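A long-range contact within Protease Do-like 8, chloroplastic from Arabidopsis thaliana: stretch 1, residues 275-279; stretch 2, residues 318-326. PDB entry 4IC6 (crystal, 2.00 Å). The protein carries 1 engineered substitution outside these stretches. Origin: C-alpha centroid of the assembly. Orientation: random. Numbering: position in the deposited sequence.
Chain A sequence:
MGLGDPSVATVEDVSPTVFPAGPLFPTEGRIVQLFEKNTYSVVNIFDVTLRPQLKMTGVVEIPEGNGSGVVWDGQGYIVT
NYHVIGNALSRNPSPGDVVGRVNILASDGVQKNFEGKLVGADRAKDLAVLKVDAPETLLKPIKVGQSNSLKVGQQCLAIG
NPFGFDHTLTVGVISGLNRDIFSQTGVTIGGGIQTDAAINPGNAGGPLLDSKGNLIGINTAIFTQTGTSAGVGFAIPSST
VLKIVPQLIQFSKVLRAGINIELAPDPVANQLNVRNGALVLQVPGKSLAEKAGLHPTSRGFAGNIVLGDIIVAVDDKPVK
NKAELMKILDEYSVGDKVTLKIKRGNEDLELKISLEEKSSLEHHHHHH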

# COMPACT_ATOMS: atom_id res chain seq x y z
N ARG A 275 9.49 28.61 -22.61
CA ARG A 275 10.85 28.07 -22.73
C ARG A 275 11.90 29.05 -22.25
O ARG A 275 13.07 28.69 -22.07
CB ARG A 275 11.12 27.62 -24.16
CG ARG A 275 10.21 26.47 -24.60
CD ARG A 275 10.78 25.12 -24.15
NE ARG A 275 9.76 24.09 -23.93
CZ ARG A 275 8.73 23.84 -24.74
NH1 ARG A 275 7.87 22.87 -24.44
NH2 ARG A 275 8.55 24.56 -25.85
N ASN A 276 11.50 30.30 -22.03
CA ASN A 276 12.40 31.25 -21.41
C ASN A 276 11.70 32.05 -20.31
O ASN A 276 10.54 32.46 -20.47
CB ASN A 276 13.05 32.18 -22.45
CG ASN A 276 14.07 33.12 -21.85
OD1 ASN A 276 15.16 32.71 -21.44
ND2 ASN A 276 13.72 34.40 -21.79
N GLY A 277 12.39 32.25 -19.20
CA GLY A 277 11.88 33.08 -18.12
C GLY A 277 11.20 32.29 -17.03
O GLY A 277 11.08 31.06 -17.12
N ALA A 278 10.75 33.00 -15.99
CA ALA A 278 10.04 32.40 -14.87
C ALA A 278 8.55 32.71 -15.01
O ALA A 278 8.17 33.88 -15.05
CB ALA A 278 10.57 32.96 -13.54
N LEU A 279 7.72 31.67 -15.05
CA LEU A 279 6.28 31.86 -15.21
C LEU A 279 5.58 32.05 -13.87
O LEU A 279 5.70 31.21 -12.97
CB LEU A 279 5.66 30.66 -15.95
CG LEU A 279 4.13 30.52 -15.93
CD1 LEU A 279 3.44 31.67 -16.64
CD2 LEU A 279 3.71 29.17 -16.54
N PRO A 318 19.06 39.30 -17.73
CA PRO A 318 18.14 38.28 -18.25
C PRO A 318 17.91 37.13 -17.28
O PRO A 318 18.83 36.70 -16.57
CB PRO A 318 18.85 37.77 -19.51
CG PRO A 318 20.31 38.01 -19.23
CD PRO A 318 20.33 39.32 -18.48
N VAL A 319 16.69 36.61 -17.28
CA VAL A 319 16.29 35.50 -16.42
C VAL A 319 15.86 34.30 -17.28
O VAL A 319 14.84 34.37 -17.97
CB VAL A 319 15.09 35.90 -15.53
CG1 VAL A 319 14.71 34.74 -14.61
CG2 VAL A 319 15.40 37.17 -14.72
N LYS A 320 16.61 33.21 -17.19
CA LYS A 320 16.37 32.02 -18.00
C LYS A 320 15.21 31.18 -17.46
O LYS A 320 14.39 30.67 -18.23
CB LYS A 320 17.63 31.17 -18.09
N ASN A 321 15.15 31.05 -16.14
CA ASN A 321 14.14 30.23 -15.49
C ASN A 321 13.92 30.65 -14.04
O ASN A 321 14.47 31.65 -13.59
CB ASN A 321 14.57 28.77 -15.52
CG ASN A 321 15.96 28.56 -14.97
OD1 ASN A 321 16.32 29.14 -13.94
ND2 ASN A 321 16.76 27.76 -15.67
N LYS A 322 13.14 29.85 -13.33
CA LYS A 322 12.79 30.15 -11.94
C LYS A 322 14.00 30.20 -11.01
O LYS A 322 14.12 31.11 -10.18
CB LYS A 322 11.82 29.09 -11.45
CG LYS A 322 11.59 29.10 -9.97
CD LYS A 322 10.42 28.21 -9.62
CE LYS A 322 10.25 28.11 -8.12
NZ LYS A 322 9.05 27.31 -7.78
N ALA A 323 14.88 29.21 -11.13
CA ALA A 323 16.05 29.07 -10.28
C ALA A 323 16.92 30.30 -10.41
O ALA A 323 17.45 30.81 -9.41
CB ALA A 323 16.84 27.82 -10.66
N GLU A 324 17.07 30.76 -11.64
CA GLU A 324 17.88 31.93 -11.92
C GLU A 324 17.28 33.21 -11.36
O GLU A 324 18.01 34.05 -10.84
CB GLU A 324 18.14 32.07 -13.42
CG GLU A 324 19.09 31.00 -13.95
CD GLU A 324 20.43 31.02 -13.21
OE1 GLU A 324 20.98 32.13 -13.03
OE2 GLU A 324 20.92 29.94 -12.81
N LEU A 325 15.96 33.36 -11.46
CA LEU A 325 15.31 34.53 -10.86
C LEU A 325 15.61 34.58 -9.35
O LEU A 325 16.06 35.60 -8.82
CB LEU A 325 13.79 34.50 -11.12
CG LEU A 325 12.94 35.60 -10.45
CD1 LEU A 325 13.33 37.00 -10.92
CD2 LEU A 325 11.47 35.35 -10.72
N MET A 326 15.38 33.46 -8.68
CA MET A 326 15.67 33.39 -7.24
C MET A 326 17.12 33.75 -6.96
O MET A 326 17.41 34.60 -6.11
CB MET A 326 15.37 31.99 -6.71
CG MET A 326 13.96 31.50 -7.02
SD MET A 326 12.73 32.70 -6.50
CE MET A 326 12.58 32.32 -4.76

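This is a small contact, burying 249 Å² over both sides; its polar links all run through backbone atoms, with a small apolar contact beside them. A loop that turns into a helix passes a loop that turns into a strand, and the two meet around Gly-277 and Ala-278.

Pro-318 makes no contact, so the interface opens at Val-319. Its side chain is in the t rotamer and its CA-to-CB bond points sideways; what it offers is its carbonyl. Val-319 O lies 3.2 Å from Gly-277 CA in a CA-H...O contact, with 147° at the hydrogen. The same oxygen is 3.5 Å from Gly-277 N, but the angle is too poor for a hydrogen bond.

That amide is spent on the next residue. Gly-277 N donates to Lys-320 O at 2.7 Å and 150°, the one hydrogen bond between the stretches. Because the acceptor is a main-chain carbonyl, the bond asks little of the lysine side chain, whose CA-to-CB bond points away and which is modelled only to CB. Beside it, Asn-276 in the t rotamer brings its end nearer than its sideways CA-to-CB bond suggests, with OD1 4.4 Å from Lys-320 CB, a loose contact; Asn-276 is exposed.

Asn-321 serves both the helix and the contact. Its CA-to-CB bond points away from stretch 1, and with chi1 at 53° (p) its side chain caps the helix start: OD1 accepts from Glu-324 N at 2.9 Å. Asparagine suits this place because its short side chain can offer a carbonyl oxygen to a free amide of the first helical turn. Meanwhile its backbone faces the neighbour, and Asn-321 CA approaches Gly-277 O at 3.6 Å in a CA-H...O contact with 171° at the hydrogen. Gly-277 thus uses its CA, N and O. Its phi/psi of 97/177 calls for glycine on its own account, since a CB would jam against the carbonyl oxygen of the residue before.

At Lys-322 the helix begins and the contact becomes apolar. Ala-278 CB, pointing toward the helix, sits 3.9 Å from Lys-322 CA; a methyl is enough to reach the backbone at this close approach. The lysine's extended, all-t chain leads away, and its NZ is hydrogen-bonded elsewhere in the structure.

Ala-323 and Glu-324 stay clear of stretch 1. Leu-325, one turn on from Asn-321 and tied to it by Leu-325 N to Asn-321 O at 3.1 Å, has its CA-to-CB bond pointing back toward stretch 1. Its t,p rotamer places CD2 3.8 Å from Ala-278 CB, so a buried leucine packs against the methyl. Met-326 lies out of reach, and the contact ends.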